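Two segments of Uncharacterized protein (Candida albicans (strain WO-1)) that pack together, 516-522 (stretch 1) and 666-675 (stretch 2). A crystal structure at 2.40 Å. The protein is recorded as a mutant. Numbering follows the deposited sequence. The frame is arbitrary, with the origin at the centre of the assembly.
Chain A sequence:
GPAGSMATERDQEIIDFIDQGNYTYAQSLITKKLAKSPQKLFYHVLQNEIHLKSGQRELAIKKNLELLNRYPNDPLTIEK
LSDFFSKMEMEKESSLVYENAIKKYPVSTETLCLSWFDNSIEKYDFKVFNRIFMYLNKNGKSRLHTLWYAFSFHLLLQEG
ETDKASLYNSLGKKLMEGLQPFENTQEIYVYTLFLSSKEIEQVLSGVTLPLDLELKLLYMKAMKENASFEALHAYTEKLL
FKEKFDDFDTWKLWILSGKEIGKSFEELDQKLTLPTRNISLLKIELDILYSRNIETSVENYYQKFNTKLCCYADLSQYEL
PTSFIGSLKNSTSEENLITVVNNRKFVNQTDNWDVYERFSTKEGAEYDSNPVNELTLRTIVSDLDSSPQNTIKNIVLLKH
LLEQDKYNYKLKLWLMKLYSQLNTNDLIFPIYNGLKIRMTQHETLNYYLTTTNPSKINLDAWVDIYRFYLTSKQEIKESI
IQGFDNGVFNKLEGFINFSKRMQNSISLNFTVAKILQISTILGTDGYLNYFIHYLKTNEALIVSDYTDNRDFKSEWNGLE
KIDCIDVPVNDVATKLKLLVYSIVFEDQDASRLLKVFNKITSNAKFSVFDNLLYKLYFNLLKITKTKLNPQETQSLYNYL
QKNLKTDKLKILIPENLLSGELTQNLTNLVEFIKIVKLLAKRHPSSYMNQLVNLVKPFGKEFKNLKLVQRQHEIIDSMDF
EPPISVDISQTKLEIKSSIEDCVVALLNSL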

# COMPACT_ATOMS: atom_id res chain seq x y z
N LEU A 516 -6.23 -15.22 13.58
CA LEU A 516 -7.28 -16.03 14.19
C LEU A 516 -7.08 -17.50 13.87
O LEU A 516 -7.11 -18.36 14.76
CB LEU A 516 -8.64 -15.54 13.72
CG LEU A 516 -9.03 -14.16 14.26
CD1 LEU A 516 -10.21 -13.57 13.49
CD2 LEU A 516 -9.33 -14.31 15.74
N GLN A 517 -6.80 -17.81 12.60
CA GLN A 517 -6.68 -19.20 12.17
C GLN A 517 -5.56 -19.91 12.92
O GLN A 517 -5.76 -21.01 13.45
CB GLN A 517 -6.43 -19.26 10.66
CG GLN A 517 -6.09 -20.67 10.16
CD GLN A 517 -5.94 -20.74 8.66
OE1 GLN A 517 -4.85 -20.50 8.12
NE2 GLN A 517 -7.03 -21.09 7.97
N ILE A 518 -4.37 -19.30 12.95
CA ILE A 518 -3.23 -19.91 13.63
C ILE A 518 -3.48 -19.98 15.13
O ILE A 518 -3.18 -20.99 15.78
CB ILE A 518 -1.95 -19.12 13.26
CG1 ILE A 518 -1.81 -19.06 11.73
CG2 ILE A 518 -0.68 -19.73 13.90
CD1 ILE A 518 -0.67 -18.18 11.28
N SER A 519 -4.06 -18.92 15.70
CA SER A 519 -4.42 -18.94 17.11
C SER A 519 -5.31 -20.14 17.46
O SER A 519 -5.10 -20.78 18.49
CB SER A 519 -5.12 -17.64 17.51
OG SER A 519 -4.18 -16.61 17.72
N THR A 520 -6.32 -20.44 16.62
CA THR A 520 -7.23 -21.53 16.98
C THR A 520 -6.62 -22.90 16.68
O THR A 520 -6.91 -23.87 17.38
CB THR A 520 -8.59 -21.41 16.26
OG1 THR A 520 -8.48 -21.81 14.90
CG2 THR A 520 -9.11 -19.98 16.32
N ILE A 521 -5.75 -22.98 15.67
CA ILE A 521 -5.09 -24.25 15.36
C ILE A 521 -4.12 -24.62 16.47
O ILE A 521 -4.19 -25.72 17.03
CB ILE A 521 -4.37 -24.15 14.00
CG1 ILE A 521 -5.41 -24.21 12.88
CG2 ILE A 521 -3.35 -25.24 13.87
CD1 ILE A 521 -4.83 -23.84 11.54
N LEU A 522 -3.20 -23.72 16.79
CA LEU A 522 -2.51 -23.79 18.07
C LEU A 522 -3.53 -23.53 19.18
O LEU A 522 -4.68 -23.20 18.92
CB LEU A 522 -1.35 -22.78 18.12
CG LEU A 522 -0.48 -22.66 16.85
CD1 LEU A 522 0.54 -21.53 16.97
CD2 LEU A 522 0.21 -23.99 16.48
N LEU A 666 -6.39 -28.51 4.03
CA LEU A 666 -6.23 -29.27 5.26
C LEU A 666 -6.16 -28.33 6.46
O LEU A 666 -6.74 -28.61 7.52
CB LEU A 666 -4.98 -30.14 5.15
CG LEU A 666 -4.85 -31.42 5.97
CD1 LEU A 666 -6.14 -32.21 5.96
CD2 LEU A 666 -3.71 -32.25 5.40
N THR A 667 -5.47 -27.19 6.29
CA THR A 667 -5.42 -26.17 7.34
C THR A 667 -6.82 -25.66 7.65
O THR A 667 -7.17 -25.44 8.82
CB THR A 667 -4.49 -25.02 6.91
OG1 THR A 667 -3.16 -25.52 6.68
CG2 THR A 667 -4.39 -23.97 7.97
N ASN A 668 -7.65 -25.50 6.62
CA ASN A 668 -9.00 -25.01 6.83
C ASN A 668 -9.88 -26.07 7.47
O ASN A 668 -10.73 -25.76 8.31
CB ASN A 668 -9.61 -24.53 5.51
CG ASN A 668 -9.13 -23.14 5.12
OD1 ASN A 668 -8.75 -22.33 5.98
ND2 ASN A 668 -9.15 -22.86 3.82
N LEU A 669 -9.67 -27.33 7.09
CA LEU A 669 -10.35 -28.43 7.77
C LEU A 669 -9.98 -28.48 9.25
O LEU A 669 -10.85 -28.67 10.11
CB LEU A 669 -10.03 -29.77 7.11
CG LEU A 669 -10.76 -30.94 7.79
CD1 LEU A 669 -12.28 -30.74 7.69
CD2 LEU A 669 -10.37 -32.29 7.23
N VAL A 670 -8.69 -28.32 9.58
CA VAL A 670 -8.26 -28.38 10.98
C VAL A 670 -8.94 -27.28 11.78
O VAL A 670 -9.44 -27.50 12.88
CB VAL A 670 -6.73 -28.29 11.10
CG1 VAL A 670 -6.32 -28.10 12.55
CG2 VAL A 670 -6.06 -29.53 10.59
N GLU A 671 -8.95 -26.06 11.21
CA GLU A 671 -9.57 -24.91 11.87
C GLU A 671 -11.06 -25.15 12.07
O GLU A 671 -11.61 -24.85 13.14
CB GLU A 671 -9.31 -23.65 11.04
CG GLU A 671 -10.03 -22.39 11.49
CD GLU A 671 -9.83 -21.20 10.53
OE1 GLU A 671 -9.86 -21.41 9.30
OE2 GLU A 671 -9.65 -20.06 11.01
N PHE A 672 -11.72 -25.71 11.05
CA PHE A 672 -13.14 -26.00 11.15
C PHE A 672 -13.43 -26.98 12.29
O PHE A 672 -14.43 -26.85 13.00
CB PHE A 672 -13.66 -26.54 9.82
CG PHE A 672 -15.05 -27.10 9.89
CD1 PHE A 672 -15.27 -28.44 10.21
CD2 PHE A 672 -16.15 -26.30 9.61
CE1 PHE A 672 -16.55 -28.97 10.27
CE2 PHE A 672 -17.44 -26.81 9.67
CZ PHE A 672 -17.64 -28.15 10.01
N ILE A 673 -12.57 -27.98 12.47
CA ILE A 673 -12.79 -28.96 13.53
C ILE A 673 -12.54 -28.33 14.89
O ILE A 673 -13.24 -28.63 15.86
CB ILE A 673 -11.90 -30.19 13.30
CG1 ILE A 673 -12.31 -30.89 12.01
CG2 ILE A 673 -12.00 -31.16 14.47
CD1 ILE A 673 -11.29 -31.87 11.54
N LYS A 674 -11.54 -27.45 14.99
CA LYS A 674 -11.32 -26.73 16.23
C LYS A 674 -12.56 -25.92 16.61
O LYS A 674 -12.94 -25.85 17.78
CB LYS A 674 -10.10 -25.81 16.12
CG LYS A 674 -8.77 -26.50 15.88
CD LYS A 674 -8.37 -27.39 17.03
CE LYS A 674 -6.98 -27.95 16.81
NZ LYS A 674 -6.55 -28.81 17.96
N ILE A 675 -13.20 -25.29 15.61
CA ILE A 675 -14.40 -24.49 15.86
C ILE A 675 -15.58 -25.39 16.22
O ILE A 675 -16.39 -25.05 17.10
CB ILE A 675 -14.67 -23.61 14.62
CG1 ILE A 675 -13.56 -22.57 14.48
CG2 ILE A 675 -16.04 -22.93 14.68
CD1 ILE A 675 -13.61 -21.80 13.17

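Two helical segments cross at 63°, their axes approaching to 9.2 Å, and bury 394 Å² in total. The backbones come nearest at Ile 521 and Glu 671, whose CA atoms lie 5.7 Å apart.

The polar anchor is Gln 517. Its CA-to-CB bond points sideways, so reach depends on extension: chi1 (172°) and chi2 (176°) are both t, and chi3 of 87° sets the amide plane. Gln 517 NE2 then donates to Glu 671 OE1 at 3.1 Å, with a nearly linear N-H...O angle of 170°. Gln 517 NE2 also lies 2.9 Å from Asn 668 OD1. Glu 671 likewise starts sideways and extends through t, t torsions, bringing its buried carboxylate to the amide; both carboxylate oxygens also have hydrogen bonds elsewhere in the structure.

Ile 521 supplies the apolar part. With chi1 at -74° (m) and chi2 at 168° (t), Ile 521 CD1 reaches Thr 667 CG2 at 3.6 Å, while Ile 521 CG1 lies 4.0 Å from Val 670 CG1. Thr 667, in rotamer m, thus offers a methyl to this contact while its hydroxyl is satisfied elsewhere.

Thr 520 points toward the partner helix, placing OG1 3.8 Å from Glu 671 CG. Lys 674 bends through m, m before extending t, t; its aliphatic CE packs 3.6 Å from Ile 521 O.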